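Local coordinates for acetylated cis-Golgi protein, involved in ER-to-Golgi transport (PDB 6G8Y) that probably serves ER-to-Golgi transport as the yeast homologue of GRASP65, offering a PDZ domain for binding partner proteins, at residues 19-22 with 23-27; 58-61 with 62-66; 65-69 with 70-74. All coordinates share one frame; numbering follows the deposited sequence.

Contact 1 of 3, residues 19-22 with 23-27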
loop_
_atom_site.group_PDB
_atom_site.type_symbol
_atom_site.label_atom_id
_atom_site.label_comp_id
_atom_site.label_asym_id
_atom_site.label_seq_id
_atom_site.Cartn_x
_atom_site.Cartn_y
_atom_site.Cartn_z
ATOM N N VAL A 19 2.169 4.565 2.317
ATOM C CA VAL A 19 0.940 5.361 2.410
ATOM C C VAL A 19 0.752 6.242 1.180
ATOM O O VAL A 19 1.725 6.496 0.467
ATOM C CB VAL A 19 0.933 6.232 3.688
ATOM C CG1 VAL A 19 0.999 5.315 4.914
ATOM C CG2 VAL A 19 2.075 7.249 3.689
ATOM N N TRP A 20 -0.478 6.707 0.959
ATOM C CA TRP A 20 -0.835 7.661 -0.092
ATOM C C TRP A 20 -1.038 9.012 0.569
ATOM O O TRP A 20 -1.893 9.128 1.445
ATOM C CB TRP A 20 -2.153 7.231 -0.757
ATOM C CG TRP A 20 -2.636 8.151 -1.810
ATOM C CD1 TRP A 20 -3.397 9.257 -1.634
ATOM C CD2 TRP A 20 -2.393 8.039 -3.208
ATOM N NE1 TRP A 20 -3.646 9.846 -2.838
ATOM C CE2 TRP A 20 -3.023 9.138 -3.826
ATOM C CE3 TRP A 20 -1.669 7.150 -3.993
ATOM C CZ2 TRP A 20 -2.982 9.340 -5.194
ATOM C CZ3 TRP A 20 -1.627 7.350 -5.353
ATOM C CH2 TRP A 20 -2.269 8.442 -5.938
ATOM N N VAL A 21 -0.320 10.034 0.141
ATOM C CA VAL A 21 -0.412 11.359 0.763
ATOM C C VAL A 21 -0.844 12.331 -0.303
ATOM O O VAL A 21 -0.294 12.353 -1.388
ATOM C CB VAL A 21 0.922 11.802 1.402
ATOM C CG1 VAL A 21 1.370 10.847 2.484
ATOM C CG2 VAL A 21 2.042 11.945 0.373
ATOM N N ASP A 22 -1.856 13.129 -0.017
ATOM C CA ASP A 22 -2.255 14.133 -0.978
ATOM C C ASP A 22 -1.530 15.419 -0.608
ATOM O O ASP A 22 -0.771 15.482 0.368
ATOM C CB ASP A 22 -3.791 14.238 -1.078
ATOM C CG ASP A 22 -4.417 15.075 0.013
ATOM O OD1 ASP A 22 -3.853 15.167 1.114
ATOM O OD2 ASP A 22 -5.497 15.648 -0.239
ATOM N N GLU A 23 -1.787 16.462 -1.366
ATOM C CA GLU A 23 -1.008 17.678 -1.239
ATOM C C GLU A 23 -1.270 18.366 0.108
ATOM O O GLU A 23 -0.411 19.077 0.588
ATOM C CB GLU A 23 -1.285 18.639 -2.407
ATOM C CG GLU A 23 -1.380 17.986 -3.791
ATOM C CD GLU A 23 -2.767 17.443 -4.137
ATOM O OE1 GLU A 23 -3.780 18.041 -3.705
ATOM O OE2 GLU A 23 -2.855 16.402 -4.833
ATOM N N MET A 24 -2.445 18.126 0.708
ATOM C CA MET A 24 -2.882 18.745 1.965
ATOM C C MET A 24 -2.713 17.860 3.210
ATOM O O MET A 24 -2.807 18.331 4.344
ATOM C CB MET A 24 -4.345 19.155 1.850
ATOM C CG MET A 24 -4.674 19.906 0.572
ATOM S SD MET A 24 -3.602 21.329 0.271
ATOM C CE MET A 24 -4.255 22.418 1.539
ATOM N N GLN A 25 -2.435 16.582 3.034
ATOM C CA GLN A 25 -2.280 15.747 4.210
ATOM C C GLN A 25 -1.040 16.156 5.024
ATOM O O GLN A 25 -1.037 16.040 6.255
ATOM C CB GLN A 25 -2.251 14.283 3.825
ATOM C CG GLN A 25 -2.563 13.361 4.984
ATOM C CD GLN A 25 -1.917 12.019 4.815
ATOM O OE1 GLN A 25 -1.702 11.561 3.701
ATOM N NE2 GLN A 25 -1.620 11.368 5.920
ATOM N N PHE A 26 -0.035 16.708 4.340
ATOM C CA PHE A 26 1.178 17.193 4.971
ATOM C C PHE A 26 0.904 18.386 5.900
ATOM O O PHE A 26 1.521 18.501 6.953
ATOM C CB PHE A 26 2.236 17.575 3.911
ATOM C CG PHE A 26 2.782 16.414 3.095
ATOM C CD1 PHE A 26 3.257 15.261 3.715
ATOM C CD2 PHE A 26 2.906 16.519 1.699
ATOM C CE1 PHE A 26 3.779 14.209 2.970
ATOM C CE2 PHE A 26 3.445 15.473 0.944
ATOM C CZ PHE A 26 3.885 14.318 1.583
ATOM N N GLN A 27 -0.030 19.251 5.498
ATOM C CA GLN A 27 -0.500 20.395 6.300
ATOM C C GLN A 27 -1.586 20.023 7.311
ATOM O O GLN A 27 -1.673 20.619 8.398
ATOM C CB GLN A 27 -1.076 21.477 5.368
ATOM C CG GLN A 27 -0.057 22.071 4.411
ATOM C CD GLN A 27 -0.693 22.896 3.313
ATOM O OE1 GLN A 27 -1.463 22.388 2.502
ATOM N NE2 GLN A 27 -0.379 24.183 3.288
HETATM O O HOH W 1 -5.952 17.681 -1.963
#

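Contact 2 of 3, residues 58-61 with 62-66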
loop_
_atom_site.group_PDB
_atom_site.type_symbol
_atom_site.label_atom_id
_atom_site.label_comp_id
_atom_site.label_asym_id
_atom_site.label_seq_id
_atom_site.Cartn_x
_atom_site.Cartn_y
_atom_site.Cartn_z
ATOM N N ARG A 58 12.222 -5.822 -3.992
ATOM C CA ARG A 58 12.508 -6.379 -5.327
ATOM C C ARG A 58 11.190 -6.714 -6.039
ATOM O O ARG A 58 11.032 -6.423 -7.228
ATOM C CB ARG A 58 13.390 -7.630 -5.262
ATOM C CG ARG A 58 13.833 -8.149 -6.641
ATOM C CD ARG A 58 13.941 -9.681 -6.701
ATOM N NE ARG A 58 12.632 -10.298 -6.453
ATOM C CZ ARG A 58 11.641 -10.417 -7.343
ATOM N NH1 ARG A 58 11.762 -9.997 -8.616
ATOM N NH2 ARG A 58 10.498 -10.960 -6.947
ATOM N N ARG A 59 10.251 -7.340 -5.331
ATOM C CA ARG A 59 8.972 -7.724 -5.947
ATOM C C ARG A 59 8.218 -6.463 -6.361
ATOM O O ARG A 59 7.607 -6.427 -7.427
ATOM C CB ARG A 59 8.140 -8.591 -5.000
ATOM C CG ARG A 59 6.896 -9.205 -5.588
ATOM C CD ARG A 59 6.415 -10.350 -4.701
ATOM N NE ARG A 59 5.186 -10.941 -5.207
ATOM C CZ ARG A 59 4.364 -11.697 -4.487
ATOM N NH1 ARG A 59 4.628 -11.970 -3.211
ATOM N NH2 ARG A 59 3.264 -12.186 -5.055
ATOM N N ILE A 60 8.229 -5.430 -5.506
ATOM C CA ILE A 60 7.546 -4.183 -5.823
ATOM C C ILE A 60 8.182 -3.482 -7.015
ATOM O O ILE A 60 7.485 -2.952 -7.863
ATOM C CB ILE A 60 7.450 -3.263 -4.592
ATOM C CG1 ILE A 60 6.559 -3.935 -3.538
ATOM C CG2 ILE A 60 6.854 -1.902 -4.968
ATOM C CD1 ILE A 60 6.643 -3.333 -2.146
ATOM N N THR A 61 9.505 -3.517 -7.105
ATOM C CA THR A 61 10.203 -2.996 -8.275
ATOM C C THR A 61 9.682 -3.636 -9.561
ATOM O O THR A 61 9.406 -2.948 -10.547
ATOM C CB THR A 61 11.721 -3.212 -8.185
ATOM O OG1 THR A 61 12.250 -2.637 -6.989
ATOM C CG2 THR A 61 12.419 -2.604 -9.407
ATOM N N SER A 62 9.520 -4.960 -9.536
ATOM C CA SER A 62 9.009 -5.674 -10.702
ATOM C C SER A 62 7.587 -5.263 -11.040
ATOM O O SER A 62 7.261 -5.078 -12.200
ATOM C CB SER A 62 9.099 -7.172 -10.457
ATOM O OG SER A 62 10.453 -7.561 -10.271
ATOM N N ILE A 63 6.737 -5.115 -10.033
ATOM C CA ILE A 63 5.365 -4.701 -10.268
ATOM C C ILE A 63 5.349 -3.332 -10.926
ATOM O O ILE A 63 4.649 -3.106 -11.922
ATOM C CB ILE A 63 4.565 -4.659 -8.949
ATOM C CG1 ILE A 63 4.345 -6.071 -8.408
ATOM C CG2 ILE A 63 3.214 -3.986 -9.130
ATOM C CD1 ILE A 63 3.979 -6.132 -6.945
ATOM N N PHE A 64 6.079 -2.385 -10.355
ATOM C CA PHE A 64 6.128 -1.020 -10.930
ATOM C C PHE A 64 6.686 -1.036 -12.352
ATOM O O PHE A 64 6.135 -0.381 -13.255
ATOM C CB PHE A 64 6.888 -0.062 -9.988
ATOM C CG PHE A 64 6.018 0.536 -8.920
ATOM C CD1 PHE A 64 5.462 -0.230 -7.914
ATOM C CD2 PHE A 64 5.733 1.889 -8.959
ATOM C CE1 PHE A 64 4.632 0.347 -6.964
ATOM C CE2 PHE A 64 4.919 2.467 -8.001
ATOM C CZ PHE A 64 4.341 1.691 -7.026
ATOM N N ASN A 65 7.735 -1.813 -12.565
ATOM C CA ASN A 65 8.374 -1.790 -13.890
ATOM C C ASN A 65 7.492 -2.468 -14.949
ATOM O O ASN A 65 7.507 -2.059 -16.116
ATOM C CB ASN A 65 9.806 -2.321 -13.816
ATOM C CG ASN A 65 10.764 -1.316 -13.178
ATOM O OD1 ASN A 65 10.479 -0.090 -13.091
ATOM N ND2 ASN A 65 11.899 -1.808 -12.740
ATOM N N GLU A 66 6.632 -3.391 -14.543
ATOM C CA GLU A 66 5.640 -3.947 -15.473
ATOM C C GLU A 66 4.634 -2.899 -15.955
ATOM O O GLU A 66 3.999 -3.051 -16.997
ATOM C CB GLU A 66 4.925 -5.129 -14.828
ATOM C CG GLU A 66 5.746 -6.411 -14.932
ATOM C CD GLU A 66 5.307 -7.529 -14.010
ATOM O OE1 GLU A 66 6.184 -8.323 -13.595
ATOM O OE2 GLU A 66 4.102 -7.639 -13.711
HETATM O O HOH W 2 12.890 -6.315 -9.712
#

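Contact 3 of 3, residues 65-69 with 70-74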
loop_
_atom_site.group_PDB
_atom_site.type_symbol
_atom_site.label_atom_id
_atom_site.label_comp_id
_atom_site.label_asym_id
_atom_site.label_seq_id
_atom_site.Cartn_x
_atom_site.Cartn_y
_atom_site.Cartn_z
ATOM N N ASN A 65 7.735 -1.813 -12.565
ATOM C CA ASN A 65 8.374 -1.790 -13.890
ATOM C C ASN A 65 7.492 -2.468 -14.949
ATOM O O ASN A 65 7.507 -2.059 -16.116
ATOM C CB ASN A 65 9.806 -2.321 -13.816
ATOM C CG ASN A 65 10.764 -1.316 -13.178
ATOM O OD1 ASN A 65 10.479 -0.090 -13.091
ATOM N ND2 ASN A 65 11.899 -1.808 -12.740
ATOM N N GLU A 66 6.632 -3.391 -14.543
ATOM C CA GLU A 66 5.640 -3.947 -15.473
ATOM C C GLU A 66 4.634 -2.899 -15.955
ATOM O O GLU A 66 3.999 -3.051 -16.997
ATOM C CB GLU A 66 4.925 -5.129 -14.828
ATOM C CG GLU A 66 5.746 -6.411 -14.932
ATOM C CD GLU A 66 5.307 -7.529 -14.010
ATOM O OE1 GLU A 66 6.184 -8.323 -13.595
ATOM O OE2 GLU A 66 4.102 -7.639 -13.711
ATOM N N HIS A 67 4.496 -1.818 -15.206
ATOM C CA HIS A 67 3.569 -0.743 -15.532
ATOM C C HIS A 67 4.244 0.505 -16.091
ATOM O O HIS A 67 3.597 1.530 -16.239
ATOM C CB HIS A 67 2.771 -0.395 -14.268
ATOM C CG HIS A 67 1.826 -1.465 -13.838
ATOM N ND1 HIS A 67 2.205 -2.599 -13.155
ATOM C CD2 HIS A 67 0.495 -1.605 -14.081
ATOM C CE1 HIS A 67 1.142 -3.357 -12.937
ATOM N NE2 HIS A 67 0.089 -2.781 -13.501
ATOM N N CYS A 68 5.541 0.434 -16.441
ATOM C CA CYS A 68 6.237 1.588 -17.005
ATOM C C CYS A 68 5.484 2.068 -18.246
ATOM O O CYS A 68 5.070 1.263 -19.106
ATOM C CB CYS A 68 7.719 1.276 -17.352
ATOM S SG CYS A 68 8.856 1.277 -15.932
ATOM N N GLY A 69 5.250 3.372 -18.309
ATOM C CA GLY A 69 4.551 3.961 -19.453
ATOM C C GLY A 69 3.045 3.850 -19.422
ATOM O O GLY A 69 2.384 4.200 -20.396
ATOM N N ARG A 70 2.487 3.355 -18.316
ATOM C CA ARG A 70 1.034 3.226 -18.196
ATOM C C ARG A 70 0.656 3.438 -16.728
ATOM O O ARG A 70 1.482 3.892 -15.939
ATOM C CB ARG A 70 0.540 1.893 -18.796
ATOM C CG ARG A 70 1.015 0.635 -18.084
ATOM C CD ARG A 70 0.561 -0.617 -18.823
ATOM N NE ARG A 70 1.063 -1.875 -18.264
ATOM C CZ ARG A 70 0.402 -2.753 -17.515
ATOM N NH1 ARG A 70 -0.850 -2.560 -17.117
ATOM N NH2 ARG A 70 1.032 -3.871 -17.137
ATOM N N THR A 71 -0.579 3.111 -16.364
ATOM C CA THR A 71 -1.142 3.422 -15.083
ATOM C C THR A 71 -1.066 2.215 -14.181
ATOM O O THR A 71 -1.424 1.094 -14.570
ATOM C CB THR A 71 -2.631 3.810 -15.269
ATOM O OG1 THR A 71 -2.655 4.885 -16.206
ATOM C CG2 THR A 71 -3.197 4.186 -13.939
ATOM N N LEU A 72 -0.641 2.447 -12.935
ATOM C CA LEU A 72 -0.736 1.419 -11.885
ATOM C C LEU A 72 -1.929 1.748 -10.989
ATOM O O LEU A 72 -2.057 2.903 -10.513
ATOM C CB LEU A 72 0.547 1.414 -11.043
ATOM C CG LEU A 72 0.574 0.496 -9.818
ATOM C CD1 LEU A 72 0.562 -0.948 -10.241
ATOM C CD2 LEU A 72 1.782 0.781 -8.928
ATOM N N LYS A 73 -2.734 0.726 -10.717
ATOM C CA LYS A 73 -3.817 0.784 -9.753
ATOM C C LYS A 73 -3.273 0.506 -8.369
ATOM O O LYS A 73 -2.633 -0.513 -8.128
ATOM C CB LYS A 73 -4.876 -0.241 -10.114
ATOM C CG LYS A 73 -6.164 -0.174 -9.336
ATOM C CD LYS A 73 -7.189 -1.003 -10.127
ATOM C CE LYS A 73 -8.187 -1.676 -9.266
ATOM N NZ LYS A 73 -8.792 -2.792 -10.037
ATOM N N VAL A 74 -3.537 1.434 -7.460
ATOM C CA VAL A 74 -3.076 1.391 -6.077
ATOM C C VAL A 74 -4.315 1.206 -5.212
ATOM O O VAL A 74 -5.242 2.031 -5.257
ATOM C CB VAL A 74 -2.357 2.709 -5.724
ATOM C CG1 VAL A 74 -1.852 2.714 -4.292
ATOM C CG2 VAL A 74 -1.214 2.927 -6.719
HETATM O O HOH W 3 3.918 -1.213 -19.255
HETATM O O HOH W 4 2.911 -3.027 -20.106
HETATM O O HOH W 5 -1.771 -4.410 -15.069
#

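Contact 1 of 3, residues 19-22 with 23-27
D22 and E23 begin the turn by which the chain leaves the short strand 19-20 and enters a short run of helical backbone angles. The bent side chain of E23 (chi2 86°) brings its carboxylate back near that of D22, and a water joins the two, donating to D22 OD2 and, at 2.8 Å, to E23 OE1; this shared donor probably eases the approach of like charges. At M24 the backbone N gives a weak hydrogen bond to D22 OD1, 3.3 Å long, which closes an Asx turn. Q25 N is gripped twice, weakly both times: by D22 OD1 at 2.8 Å and by D22 O at 3.3 Å. The carboxylate thus reaches forward to two successive N-H groups, which would probably stabilise its negative charge; CG of D22 sits between its own N and carbonyl carbon (chi1 81°), the setting that swings OD1 over this opening turn. With alanine in place of this aspartate, the N-H groups of M24 and Q25 would probably be left without their side-chain acceptor, and the water on E23 without its second carboxylate. The side chain of Q25 then runs back past V21, crossing it at about a right angle, and CB of Q25 lies 3.3 Å from D22 OD1. Last comes F26, whose CZ comes unusually close to V21 CG2, at 3.2 Å, the methyl arriving obliquely to the ring. The turn projects at the surface, between strand 19-20 and strand 33-38 of the PDZ domain. It is anchored by its strand end: W20 is hydrogen-bonded through its backbone to D33, its indole packs on D33 and I35 and on R85 and E87 of strand 83-90, while V19 rests on Y34.

Contact 2 of 3, residues 58-61 with 62-66
I60 and F64, one helical turn apart on helix 57-66, lie side by side and point the same way. With chi1 at -65°, I60 turns CG2 rather than CG1 to the ring, 3.7 Å from F64 CD1. The same ring turns its edge to I60 O, which also accepts the backbone N-H of F64 in a nearly straight bond (2.9 Å, 176°). T61 and N65 run alongside each other in like manner: T61 CG2 is 3.5 Å from N65 ND2, while T61 OG1, set beside its own N (chi1 -56°), turns back to hydrogen-bond to Y57 O. The chain of R58 folds at chi2 and chi3; in one of the two conformers of S62, R58 NH1 comes to 3.2 Å from S62 OG, and a water that donates to R58 O also bonds that OG at 2.8 Å. Buried I60 reaches V43, P44 and F38, and F64 meets F38 edge-to-face. The chemistry is that of an amphipathic helix, with aliphatic and aromatic groups turned to the sheet and the polar side chains of R58, T61, S62 and N65 on the outer side, where a water joins R58 to S62.

Contact 3 of 3, residues 65-69 with 70-74
H67 and R70 close a type II beta turn, R70 N bonding to H67 O at 3.0 Å, with G69 at a positive phi (81°) that favours glycine. The H67 ring is held between two side chains. On one face L72 sets CD1 almost exactly over the centre, 3.6 Å from the centroid, a CH-pi contact; the opposite face receives the guanidinium of R70, offset toward the rim and inclined by 30°. The closest approach of ring and guanidinium is H67 CD2 to R70 NH1, 3.5 Å. At the ring's edge T71 O lies close to its plane, 3.3 Å from H67 CD2. On the far side of the imidazole ND1 bonds to I63 O, one turn back on the helix, and a water links H67 NE2 to R70 NH1, so both nitrogens have partners and the ring's rotation is well fixed. R70 folds back over the turn because its CG stands between N and carbonyl carbon (chi1 65°), and the extended chain beyond brings NH2 to 3.1 Å from E66 O, above the carbonyl plane. That carbonyl, near the end of the helix, has NH2 and one water as its main partners, with weaker or longer approaches from NE and a second water. The turn joins helix 57-66 to strand 71-78. That strand pairs with strand 83-90, as where L72 bonds to I89, and the backbone at G69 and R70 already bonds to I91; L72 also packs on F38 of strand 33-38, and H67 and L72 both rest on I91.

From the N terminus, contact 1 comes first and closes the small turn that follows strand 19-20, before the chain returns as strand 33-38. Contact 2 lies much later, within helix 57-66, and contact 3 takes over at its end, closing the turn into strand 71-78. Contact 1 precedes both others along the chain; contacts 2 and 3 overlap by two residues, N65 and E66, and none encloses another. Contacts 2 and 3 form one continuous patch, where F64 CZ meets L72 CD2 at 3.3 Å, so helix 57-66 packs on strand 71-78 where the two meet. Contact 1 is remote, its centre about 24 Å from that of contact 2, yet it reaches the same sheet as contact 3.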